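Local atomic coordinates of allantoin racemase (Pseudomonas fluorescens, PDB entry 5LG5), a protein that catalyses the racemisation of allantoin, interconverting its two enantiomers, and probably acts likewise on other 5-monosubstituted hydantoins. Residues Val25-Thr30 / Ile208-Val213; Val33-Tyr38 / Met62-Pro67; His79-Leu84 / Ile95-Ala100; Thr102-Gly107 / Tyr133-Ser138; Glu188-Arg191 / Pro197-Asp200. All coordinates share one frame; numbering follows the deposited sequence.

How the contacts relate
The five contacts spread over the two parallel sheets of the chain. Contacts 1 and 2 border the sheet that holds strands 2-7 and 31-35, while contacts 4 and 5 lie by the sheet of strands 110-114 and 198-199. Contact 3, whose centre is about 6 Å from the centre of the chain, falls between these groups and shares helix 95-103 with contact 4. Ile-208 of contact 1 packs on Ala-98 and Thr-102 of that helix, and Val-199 of contact 5 touches Thr-102 and Ala-103. The centres of contacts 2 and 4 are about 32 Å apart, on opposite sides of the chain's centre. Contacts 1, 3, 4 and 5 also touch the second subunit.

Contact 1 (Val25-Thr30 / Ile208-Val213); sequences VASPGT and IAESLV
Glu-210 reaches from helix 201-214 into the turn Ser-27 to Thr-30, and its carboxylate carries the whole contact. OE2 does most of the work. It takes the backbone N of Ser-27 at 2.6 Å on its syn lone pair, with an N-H...O angle of 157°. The same oxygen accepts from Thr-30 OG1 at 2.7 Å, which arrives from above the carboxylate plane, 40° out of it. OE1 receives the longer bond from Ser-27 OG, 3.1 Å, again from outside the plane. The side chain is extended beyond CG (chi2 -179°), which carries the carboxylate far enough from the helix to meet the turn. This is the tight end: Thr-30 CG2 packs 3.3 Å from Glu-210 OE2, and Ala-26 CB stands 3.8 Å from the same oxygen. The turn is of type II, closed by Thr-30 N to Ser-27 O (2.9 Å), and its corner residues Pro-28 and Gly-29 are the loose side, exposed to solvent and apart from the helix. A salt bridge from OE1 to Arg-214 of the second subunit joins the network, and together these donors would probably keep the carboxylate ionised. The loop lies between helix 12-25 and strand 31-35, with Thr-30 and Glu-210 both resting on Ile-3 of strand 2-7, while Val-25 packs on Thr-203 and Val-206 of helix 201-214.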
# COMPACT_ATOMS: atom_id res chain seq x y z
N VAL E 25 29.76 -9.95 -20.70
CA VAL E 25 30.06 -9.31 -19.42
C VAL E 25 30.59 -10.28 -18.39
O VAL E 25 31.05 -9.86 -17.33
CB VAL E 25 28.83 -8.57 -18.85
CG1 VAL E 25 28.35 -7.56 -19.86
CG2 VAL E 25 27.71 -9.56 -18.50
N ALA E 26 30.51 -11.57 -18.68
CA ALA E 26 30.93 -12.58 -17.70
C ALA E 26 32.40 -12.39 -17.31
O ALA E 26 33.25 -12.13 -18.15
CB ALA E 26 30.68 -13.99 -18.22
N SER E 27 32.67 -12.52 -16.01
CA SER E 27 34.01 -12.39 -15.49
C SER E 27 34.90 -13.54 -15.94
O SER E 27 34.39 -14.62 -16.29
CB SER E 27 33.96 -12.34 -13.96
OG SER E 27 33.37 -11.13 -13.53
N PRO E 28 36.23 -13.33 -15.94
CA PRO E 28 37.13 -14.45 -16.20
C PRO E 28 36.83 -15.57 -15.22
O PRO E 28 36.64 -15.34 -14.01
CB PRO E 28 38.53 -13.86 -15.94
CG PRO E 28 38.37 -12.40 -16.19
CD PRO E 28 36.97 -12.07 -15.72
N GLY E 29 36.75 -16.79 -15.76
CA GLY E 29 36.45 -17.95 -14.96
C GLY E 29 34.98 -18.28 -14.94
O GLY E 29 34.57 -19.31 -14.41
N THR E 30 34.16 -17.41 -15.54
CA THR E 30 32.73 -17.68 -15.63
C THR E 30 32.36 -18.24 -16.98
O THR E 30 32.55 -17.60 -18.01
CB THR E 30 31.90 -16.42 -15.35
OG1 THR E 30 32.06 -16.02 -13.98
CG2 THR E 30 30.43 -16.70 -15.62
N ILE E 208 24.78 -10.39 -11.19
CA ILE E 208 24.14 -10.73 -9.93
C ILE E 208 24.41 -12.19 -9.58
O ILE E 208 24.85 -12.49 -8.46
CB ILE E 208 22.63 -10.41 -9.96
CG1 ILE E 208 22.43 -8.89 -10.03
CG2 ILE E 208 21.94 -10.97 -8.72
CD1 ILE E 208 20.98 -8.46 -10.28
N ALA E 209 24.22 -13.10 -10.53
CA ALA E 209 24.49 -14.52 -10.29
C ALA E 209 25.94 -14.76 -9.88
O ALA E 209 26.21 -15.51 -8.92
CB ALA E 209 24.13 -15.36 -11.53
N GLU E 210 26.88 -14.14 -10.60
CA GLU E 210 28.31 -14.26 -10.25
C GLU E 210 28.53 -13.76 -8.84
O GLU E 210 29.29 -14.37 -8.07
CB GLU E 210 29.17 -13.43 -11.20
CG GLU E 210 29.42 -14.05 -12.56
CD GLU E 210 30.30 -13.16 -13.41
OE1 GLU E 210 30.40 -11.96 -13.07
OE2 GLU E 210 30.88 -13.64 -14.41
N SER E 211 27.89 -12.64 -8.53
CA SER E 211 28.04 -12.03 -7.22
C SER E 211 27.59 -12.98 -6.11
O SER E 211 28.29 -13.16 -5.11
CB SER E 211 27.26 -10.73 -7.17
OG SER E 211 27.78 -9.83 -8.12
N LEU E 212 26.42 -13.58 -6.30
CA LEU E 212 25.85 -14.49 -5.32
C LEU E 212 26.77 -15.69 -5.10
O LEU E 212 27.01 -16.10 -3.96
CB LEU E 212 24.44 -14.94 -5.75
CG LEU E 212 23.36 -13.84 -5.77
CD1 LEU E 212 22.03 -14.39 -6.32
CD2 LEU E 212 23.17 -13.24 -4.35
N VAL E 213 27.29 -16.24 -6.19
CA VAL E 213 28.24 -17.34 -6.09
C VAL E 213 29.50 -16.87 -5.34
O VAL E 213 29.96 -17.54 -4.40
CB VAL E 213 28.62 -17.90 -7.47
CG1 VAL E 213 29.72 -18.97 -7.33
CG2 VAL E 213 27.39 -18.49 -8.17

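Contact 2 (Val33-Tyr38 / Met62-Pro67); sequences VGLTPY and MAYDQP
Leu-35 on strand 31-35, outermost of its sheet within this chain, and Tyr-64, just past helix 47-63, have CA atoms 8.9 Å apart, and farther along, Tyr-38 and Ala-63 are separated by 9.5 Å, so the backbones stay well apart and side chains bridge the gap. Tyr-64 spans most of it. Its CG lies opposite the backbone N (chi1 -170°), a setting that sends the ring across to the strand. The Leu-35 and Tyr-64 side chains cross at about a right angle, with Leu-35 CD1 4.0 Å from Tyr-64 CD1 and CD2 close behind. Val-33 sets both methyls against the phenol end from the same side as Leu-35: CG1 is 4.1 Å from Tyr-64 CE1, and CG2 is 3.9 Å from Tyr-64 OH. At the other end Ala-63 CB sits near the plane of the Tyr-38 ring, touching its edge at CE1 over 3.6 Å. Leu-4 and Arg-2 of strand 2-7 also touch Tyr-64. Between the two segments the chemistry is apolar: the turn after the helix packs on the strand, and Ala-63 on the loop that follows it, so the contact depends on shape and the exclusion of water, not on directed bonds.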
# COMPACT_ATOMS: atom_id res chain seq x y z
N VAL E 33 26.40 -21.06 -20.09
CA VAL E 33 25.76 -22.07 -20.91
C VAL E 33 24.32 -21.69 -21.22
O VAL E 33 23.46 -21.69 -20.34
CB VAL E 33 25.79 -23.43 -20.24
CG1 VAL E 33 25.10 -24.45 -21.12
CG2 VAL E 33 27.24 -23.83 -19.97
N GLY E 34 24.06 -21.39 -22.48
CA GLY E 34 22.72 -21.02 -22.90
C GLY E 34 21.86 -22.24 -23.19
O GLY E 34 22.26 -23.11 -23.96
N LEU E 35 20.69 -22.30 -22.57
CA LEU E 35 19.79 -23.43 -22.76
C LEU E 35 18.46 -23.01 -23.37
O LEU E 35 17.89 -21.98 -22.99
CB LEU E 35 19.56 -24.17 -21.45
CG LEU E 35 20.79 -24.74 -20.75
CD1 LEU E 35 20.36 -25.43 -19.48
CD2 LEU E 35 21.52 -25.72 -21.69
N THR E 36 17.97 -23.81 -24.30
CA THR E 36 16.65 -23.63 -24.88
C THR E 36 15.77 -24.76 -24.36
O THR E 36 16.16 -25.92 -24.43
CB THR E 36 16.70 -23.68 -26.42
OG1 THR E 36 17.63 -22.69 -26.90
CG2 THR E 36 15.32 -23.40 -27.02
N PRO E 37 14.58 -24.43 -23.82
CA PRO E 37 13.70 -25.49 -23.28
C PRO E 37 13.31 -26.50 -24.35
O PRO E 37 13.32 -26.13 -25.52
CB PRO E 37 12.45 -24.71 -22.83
CG PRO E 37 12.95 -23.31 -22.58
CD PRO E 37 14.02 -23.09 -23.62
N TYR E 38 12.96 -27.72 -23.96
CA TYR E 38 12.63 -28.77 -24.93
C TYR E 38 11.24 -28.57 -25.50
O TYR E 38 10.88 -29.16 -26.52
CB TYR E 38 12.71 -30.15 -24.29
CG TYR E 38 14.09 -30.56 -23.85
CD1 TYR E 38 14.26 -31.27 -22.67
CD2 TYR E 38 15.21 -30.26 -24.61
CE1 TYR E 38 15.51 -31.67 -22.25
CE2 TYR E 38 16.48 -30.65 -24.19
CZ TYR E 38 16.62 -31.35 -23.01
OH TYR E 38 17.86 -31.75 -22.58
N MET E 62 16.42 -29.15 -15.02
CA MET E 62 16.51 -30.45 -14.35
C MET E 62 17.14 -31.51 -15.26
O MET E 62 17.82 -32.42 -14.80
CB MET E 62 15.14 -30.91 -13.86
CG MET E 62 14.56 -30.09 -12.70
SD MET E 62 15.68 -29.89 -11.30
CE MET E 62 16.29 -28.27 -11.62
N ALA E 63 16.87 -31.40 -16.56
CA ALA E 63 17.48 -32.29 -17.55
C ALA E 63 18.98 -32.05 -17.77
O ALA E 63 19.65 -32.89 -18.35
CB ALA E 63 16.74 -32.20 -18.87
N TYR E 64 19.48 -30.89 -17.35
CA TYR E 64 20.91 -30.57 -17.52
C TYR E 64 21.77 -31.42 -16.58
O TYR E 64 21.64 -31.32 -15.35
CB TYR E 64 21.19 -29.09 -17.30
CG TYR E 64 22.58 -28.66 -17.70
CD1 TYR E 64 22.91 -28.46 -19.04
CD2 TYR E 64 23.58 -28.50 -16.75
CE1 TYR E 64 24.18 -28.07 -19.41
CE2 TYR E 64 24.86 -28.11 -17.12
CZ TYR E 64 25.15 -27.89 -18.45
OH TYR E 64 26.41 -27.51 -18.82
N ASP E 65 22.67 -32.21 -17.16
CA ASP E 65 23.46 -33.20 -16.41
C ASP E 65 24.87 -32.82 -15.95
O ASP E 65 25.50 -33.55 -15.20
CB ASP E 65 23.48 -34.54 -17.17
CG ASP E 65 22.15 -35.26 -17.11
OD1 ASP E 65 21.81 -35.99 -18.07
OD2 ASP E 65 21.44 -35.09 -16.09
N GLN E 66 25.38 -31.69 -16.43
CA GLN E 66 26.68 -31.22 -15.98
C GLN E 66 26.56 -30.23 -14.82
O GLN E 66 25.49 -29.64 -14.62
CB GLN E 66 27.50 -30.67 -17.16
CG GLN E 66 27.99 -31.80 -18.10
CD GLN E 66 27.45 -31.71 -19.52
OE1 GLN E 66 27.46 -30.64 -20.13
NE2 GLN E 66 27.00 -32.84 -20.06
N PRO E 67 27.63 -30.09 -14.01
CA PRO E 67 27.59 -29.18 -12.86
C PRO E 67 27.35 -27.71 -13.23
O PRO E 67 27.72 -27.29 -14.33
CB PRO E 67 28.99 -29.34 -12.23
CG PRO E 67 29.52 -30.66 -12.75
CD PRO E 67 28.90 -30.84 -14.10

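Contact 3 (His79-Leu84 / Ile95-Ala100); sequences HGREGL and ITEAAA
Arg-81 and Glu-97 form a buried salt bridge, with Arg-81 NE 2.9 Å from Glu-97 OE2. The same NE makes a weak hydrogen bond to Glu-97 OE1 at 3.2 Å, so the carboxylate straddles this one nitrogen instead of lying coplanar with the guanidinium; the two planes are 73° apart. A water completes the link: the water O accepts from Arg-81 NH2 at 3.0 Å, in the guanidinium plane at its edge, and donates to Glu-97 OE1 at 2.9 Å. The arginine chain runs straight through CG and then bends at chi3 (61°), a turn that presents NE to the acid. On the far terminus, NH1 bonds to Gln-85 OE1 one helical turn on, which helps to fix the rotation of the group. The pair spans two successive helices of the alternating strand-helix architecture: helix 81-87 connects the neighbouring parallel strands 70-74 and 92-94, and helix 95-103 leaves directly from the second. Gly-80 is the N-cap of the first helix, its O accepting from Leu-84 N at 3.2 Å. Farther out, Glu-82 CD lies 3.9 Å above one face of the Arg-81 guanidinium, offset toward its rim, while Glu-82 OE1 is held by Arg-126 and by Tyr-51 of the third subunit. Tyr-225 and Arg-126 press on Arg-81, and Glu-97 packs against Ala-130 and against Phe-105 of the second subunit.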
# COMPACT_ATOMS: atom_id res chain seq x y z
N HIS E 79 6.56 -16.56 -15.40
CA HIS E 79 6.49 -17.34 -14.19
C HIS E 79 7.63 -18.34 -14.17
O HIS E 79 8.30 -18.57 -15.19
CB HIS E 79 5.17 -18.10 -14.14
CG HIS E 79 3.98 -17.22 -13.90
ND1 HIS E 79 3.77 -16.58 -12.71
CD2 HIS E 79 2.91 -16.94 -14.69
CE1 HIS E 79 2.63 -15.90 -12.77
NE2 HIS E 79 2.09 -16.11 -13.96
N GLY E 80 7.83 -18.95 -13.01
CA GLY E 80 8.67 -20.12 -12.89
C GLY E 80 9.85 -20.03 -11.94
O GLY E 80 10.29 -21.06 -11.42
N ARG E 81 10.35 -18.82 -11.71
CA ARG E 81 11.53 -18.63 -10.86
C ARG E 81 11.41 -19.37 -9.53
O ARG E 81 12.35 -20.06 -9.11
CB ARG E 81 11.79 -17.14 -10.59
CG ARG E 81 12.68 -16.92 -9.36
CD ARG E 81 12.91 -15.47 -9.03
NE ARG E 81 11.67 -14.74 -8.75
CZ ARG E 81 10.96 -14.83 -7.62
NH1 ARG E 81 11.34 -15.64 -6.64
NH2 ARG E 81 9.87 -14.10 -7.48
N GLU E 82 10.26 -19.23 -8.87
CA GLU E 82 10.06 -19.82 -7.55
C GLU E 82 10.18 -21.33 -7.58
O GLU E 82 10.68 -21.93 -6.64
CB GLU E 82 8.69 -19.44 -6.98
CG GLU E 82 8.40 -17.95 -6.87
CD GLU E 82 7.58 -17.44 -8.05
OE1 GLU E 82 7.75 -17.95 -9.18
OE2 GLU E 82 6.72 -16.56 -7.82
N GLY E 83 9.75 -21.93 -8.69
CA GLY E 83 9.85 -23.37 -8.87
C GLY E 83 11.30 -23.81 -8.95
O GLY E 83 11.71 -24.78 -8.30
N LEU E 84 12.08 -23.10 -9.76
CA LEU E 84 13.52 -23.36 -9.84
C LEU E 84 14.15 -23.26 -8.46
O LEU E 84 14.99 -24.09 -8.09
CB LEU E 84 14.22 -22.36 -10.76
CG LEU E 84 14.62 -22.70 -12.20
CD1 LEU E 84 14.28 -24.14 -12.59
CD2 LEU E 84 14.04 -21.69 -13.19
N ILE E 95 15.85 -12.33 -15.09
CA ILE E 95 16.34 -11.07 -15.65
C ILE E 95 15.41 -9.90 -15.34
O ILE E 95 15.83 -8.74 -15.35
CB ILE E 95 16.61 -11.16 -17.17
CG1 ILE E 95 15.30 -11.31 -17.95
CG2 ILE E 95 17.59 -12.30 -17.46
CD1 ILE E 95 15.49 -11.29 -19.50
N THR E 96 14.15 -10.22 -15.06
CA THR E 96 13.16 -9.22 -14.69
C THR E 96 13.57 -8.49 -13.42
O THR E 96 13.69 -7.27 -13.39
CB THR E 96 11.81 -9.90 -14.39
OG1 THR E 96 11.43 -10.75 -15.49
CG2 THR E 96 10.73 -8.86 -14.12
N GLU E 97 13.80 -9.27 -12.38
CA GLU E 97 14.19 -8.71 -11.10
C GLU E 97 15.61 -8.20 -11.14
O GLU E 97 15.91 -7.14 -10.60
CB GLU E 97 13.94 -9.75 -10.02
CG GLU E 97 12.45 -10.03 -9.99
CD GLU E 97 12.10 -11.45 -9.63
OE1 GLU E 97 11.03 -11.91 -10.09
OE2 GLU E 97 12.88 -12.11 -8.91
N ALA E 98 16.47 -8.90 -11.87
CA ALA E 98 17.83 -8.42 -12.05
C ALA E 98 17.81 -7.01 -12.62
O ALA E 98 18.42 -6.10 -12.06
CB ALA E 98 18.61 -9.35 -12.95
N ALA E 99 17.05 -6.80 -13.70
CA ALA E 99 17.00 -5.47 -14.32
C ALA E 99 16.44 -4.41 -13.37
O ALA E 99 17.05 -3.35 -13.21
CB ALA E 99 16.19 -5.51 -15.62
N ALA E 100 15.31 -4.69 -12.73
CA ALA E 100 14.69 -3.70 -11.86
C ALA E 100 15.57 -3.39 -10.67
O ALA E 100 15.79 -2.23 -10.32
CB ALA E 100 13.31 -4.16 -11.41
O HOH W 1 8.29 -12.03 -9.05

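Contact 4 (Thr102-Gly107 / Tyr133-Ser138); sequences TAMFLG and YQRCAS
Two bends in Arg-135, at chi2 (-126°) and at chi3 (-32°), curl its chain so that the guanidinium comes under Met-104 and beside Gly-107. Neither angle is a staggered one, which suggests some strain, or some error, in how the group is placed. Met-104 lies over one face: its CG is 3.9 Å above the plane, centred on it, and CB reaches NH2 at 3.7 Å. A bend at chi3 brings Met-104 CE back to 3.9 Å from Arg-135 NH1, so the methionine lies over the centre and the NH1 side. The polar side is built from backbone carbonyls. Arg-135 NH2 is modelled 2.5 Å from Met-104 O, and 2.4 Å from Gly-107 O, which stands at the edge near the guanidinium plane. Both bonds are too short to be taken literally; the direction of the donation is clear, the exact lengths are doubtful. NE donates to His-108 O, and NH1 bonds to Ala-130 O of the second subunit. Arg-135 thus ties the connection between helix 95-103 and strand 110-114 to the start of strand 136-141, while its backbone pairs with Tyr-110. Its buried charge is met by several carbonyl oxygens, whose partial negative charge would probably stabilise it, and one of these is Ala-130 O of the second subunit.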
# COMPACT_ATOMS: atom_id res chain seq x y z
N THR E 102 18.91 -3.72 -10.30
CA THR E 102 20.09 -2.90 -10.55
C THR E 102 19.72 -1.49 -11.00
O THR E 102 20.39 -0.55 -10.60
CB THR E 102 21.21 -3.55 -11.45
OG1 THR E 102 21.31 -2.88 -12.71
CG2 THR E 102 21.01 -5.04 -11.62
N ALA E 103 18.65 -1.32 -11.77
CA ALA E 103 18.19 0.03 -12.15
C ALA E 103 17.89 0.90 -10.92
O ALA E 103 18.09 2.12 -10.92
CB ALA E 103 16.96 -0.05 -13.07
N MET E 104 17.41 0.26 -9.86
CA MET E 104 17.09 0.98 -8.64
C MET E 104 18.31 1.59 -7.95
O MET E 104 18.18 2.52 -7.15
CB MET E 104 16.28 0.10 -7.69
CG MET E 104 14.80 -0.04 -8.10
SD MET E 104 13.99 -1.39 -7.25
CE MET E 104 14.47 -1.05 -5.56
N PHE E 105 19.50 1.08 -8.26
CA PHE E 105 20.72 1.72 -7.75
C PHE E 105 21.09 2.98 -8.53
O PHE E 105 21.93 3.76 -8.10
CB PHE E 105 21.90 0.74 -7.71
CG PHE E 105 21.77 -0.31 -6.63
CD1 PHE E 105 21.37 -1.61 -6.93
CD2 PHE E 105 22.04 0.01 -5.30
CE1 PHE E 105 21.24 -2.56 -5.93
CE2 PHE E 105 21.93 -0.95 -4.29
CZ PHE E 105 21.52 -2.23 -4.60
N LEU E 106 20.43 3.20 -9.66
CA LEU E 106 20.89 4.20 -10.62
C LEU E 106 20.02 5.44 -10.72
O LEU E 106 20.44 6.43 -11.32
CB LEU E 106 21.02 3.58 -12.01
CG LEU E 106 21.99 2.39 -12.11
CD1 LEU E 106 22.02 1.86 -13.54
CD2 LEU E 106 23.38 2.80 -11.66
N GLY E 107 18.80 5.38 -10.18
CA GLY E 107 17.88 6.49 -10.32
C GLY E 107 16.71 6.41 -9.36
O GLY E 107 16.50 5.39 -8.70
N TYR E 133 8.33 -3.15 -7.42
CA TYR E 133 7.47 -2.28 -8.21
C TYR E 133 7.33 -0.85 -7.69
O TYR E 133 6.96 0.06 -8.43
CB TYR E 133 6.09 -2.91 -8.40
CG TYR E 133 5.28 -2.20 -9.46
CD1 TYR E 133 5.60 -2.34 -10.81
CD2 TYR E 133 4.22 -1.37 -9.11
CE1 TYR E 133 4.88 -1.68 -11.78
CE2 TYR E 133 3.50 -0.71 -10.08
CZ TYR E 133 3.83 -0.86 -11.41
OH TYR E 133 3.10 -0.20 -12.37
N GLN E 134 7.63 -0.63 -6.41
CA GLN E 134 7.51 0.70 -5.82
C GLN E 134 8.26 1.80 -6.57
O GLN E 134 7.78 2.91 -6.69
CB GLN E 134 7.95 0.68 -4.36
CG GLN E 134 7.12 -0.32 -3.59
CD GLN E 134 5.89 0.29 -3.00
OE1 GLN E 134 4.82 -0.33 -3.00
NE2 GLN E 134 6.03 1.49 -2.45
N ARG E 135 9.45 1.48 -7.07
CA ARG E 135 10.22 2.49 -7.78
C ARG E 135 10.04 2.39 -9.30
O ARG E 135 10.76 3.00 -10.09
CB ARG E 135 11.69 2.42 -7.37
CG ARG E 135 11.83 2.42 -5.85
CD ARG E 135 12.76 3.50 -5.35
NE ARG E 135 13.83 3.79 -6.30
CZ ARG E 135 15.09 3.39 -6.13
NH1 ARG E 135 15.43 2.66 -5.07
NH2 ARG E 135 16.01 3.71 -7.04
N CYS E 136 9.05 1.62 -9.71
CA CYS E 136 8.74 1.53 -11.13
C CYS E 136 7.82 2.67 -11.56
O CYS E 136 6.68 2.78 -11.09
CB CYS E 136 8.12 0.17 -11.46
SG CYS E 136 7.81 -0.05 -13.23
N ALA E 137 8.32 3.54 -12.44
CA ALA E 137 7.51 4.64 -12.96
C ALA E 137 6.42 4.15 -13.93
O ALA E 137 5.33 4.73 -14.00
CB ALA E 137 8.39 5.69 -13.61
N SER E 138 6.73 3.09 -14.68
CA SER E 138 5.79 2.52 -15.63
C SER E 138 6.36 1.28 -16.30
O SER E 138 7.58 1.07 -16.34
CB SER E 138 5.40 3.55 -16.71
OG SER E 138 6.55 4.02 -17.40

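Contact 5 (Glu188-Arg191 / Pro197-Asp200); sequences EQIR and PVVD
Val-198 carries the packing against Ile-190 and Arg-191, and its CB points from strand 198-199 toward helix 187-194. Starting there, CB lifts the two methyls off the strand. With chi1 at -178°, CG1 lies opposite the backbone N and CG2 opposite the carbonyl carbon, and CG2 is the branch that does the touching. It nestles against the helix backbone first, 3.4 Å from Arg-191 N and 3.6 Å from Arg-191 CA, then meets Arg-191 CB at 3.8 Å. On its other flank CG2 abuts Ile-190 CG2 at 3.9 Å and Ile-190 CB at 4.1 Å, the two branched side chains crossing at about a right angle. This is the helix-to-strand packing inside a beta-alpha-beta unit: strand 175-179 leads into helix 187-194, which packs back on the adjacent parallel strand 198-199, outermost of its sheet within this chain. Val-198 also rests on Ile-176 and Leu-178 of strand 175-179, while Ile-190 continues the apolar layer onto Met-157 and Ile-160 of helix 153-171. Arg-191 itself runs away from the strand beyond CB; it bends at chi3, and its guanidinium has one face over Glu-188 CA, 3.5 Å off the plane and toward its rim. Asp-200, the N-cap of helix 201-214, uses OD1 to cap Val-202 N and OD2 to accept from Gly-185 N.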
# COMPACT_ATOMS: atom_id res chain seq x y z
N GLU E 188 22.69 -0.05 -25.18
CA GLU E 188 23.65 1.01 -25.48
C GLU E 188 23.05 1.99 -26.49
O GLU E 188 23.15 3.21 -26.32
CB GLU E 188 24.99 0.42 -25.95
CG GLU E 188 25.84 -0.27 -24.85
CD GLU E 188 25.35 -1.67 -24.44
OE1 GLU E 188 25.92 -2.24 -23.48
OE2 GLU E 188 24.40 -2.20 -25.06
N GLN E 189 22.39 1.46 -27.51
CA GLN E 189 21.79 2.31 -28.52
C GLN E 189 20.66 3.16 -27.93
O GLN E 189 20.53 4.34 -28.25
CB GLN E 189 21.28 1.45 -29.69
CG GLN E 189 22.33 0.53 -30.30
CD GLN E 189 22.06 -0.94 -30.02
OE1 GLN E 189 22.11 -1.39 -28.87
NE2 GLN E 189 21.78 -1.70 -31.08
N ILE E 190 19.84 2.54 -27.07
CA ILE E 190 18.75 3.25 -26.39
C ILE E 190 19.28 4.32 -25.44
O ILE E 190 18.72 5.42 -25.35
CB ILE E 190 17.82 2.26 -25.64
CG1 ILE E 190 17.23 1.27 -26.63
CG2 ILE E 190 16.71 3.00 -24.91
CD1 ILE E 190 16.64 0.05 -25.97
N ARG E 191 20.35 3.98 -24.71
CA ARG E 191 21.01 4.95 -23.83
C ARG E 191 21.45 6.18 -24.60
O ARG E 191 21.17 7.32 -24.20
CB ARG E 191 22.24 4.33 -23.16
CG ARG E 191 23.00 5.31 -22.27
CD ARG E 191 24.43 4.83 -22.04
NE ARG E 191 25.04 4.52 -23.34
CZ ARG E 191 25.83 3.47 -23.57
NH1 ARG E 191 26.13 2.62 -22.59
NH2 ARG E 191 26.32 3.27 -24.79
N PRO E 197 20.58 5.96 -18.08
CA PRO E 197 21.10 4.58 -18.02
C PRO E 197 20.06 3.57 -18.49
O PRO E 197 18.88 3.72 -18.17
CB PRO E 197 21.37 4.37 -16.53
CG PRO E 197 21.47 5.75 -15.94
CD PRO E 197 20.53 6.59 -16.75
N VAL E 198 20.49 2.58 -19.26
CA VAL E 198 19.57 1.54 -19.71
C VAL E 198 20.09 0.22 -19.21
O VAL E 198 21.26 -0.10 -19.40
CB VAL E 198 19.44 1.51 -21.24
CG1 VAL E 198 18.43 0.45 -21.66
CG2 VAL E 198 19.00 2.86 -21.77
N VAL E 199 19.24 -0.55 -18.55
CA VAL E 199 19.69 -1.80 -17.98
C VAL E 199 19.20 -2.97 -18.82
O VAL E 199 18.02 -3.05 -19.16
CB VAL E 199 19.24 -1.95 -16.52
CG1 VAL E 199 19.78 -3.23 -15.93
CG2 VAL E 199 19.74 -0.77 -15.71
N ASP E 200 20.13 -3.85 -19.17
CA ASP E 200 19.83 -5.10 -19.85
C ASP E 200 19.77 -6.17 -18.78
O ASP E 200 20.80 -6.50 -18.17
CB ASP E 200 20.95 -5.42 -20.87
CG ASP E 200 20.67 -6.68 -21.68
OD1 ASP E 200 19.69 -7.40 -21.42
OD2 ASP E 200 21.50 -6.99 -22.57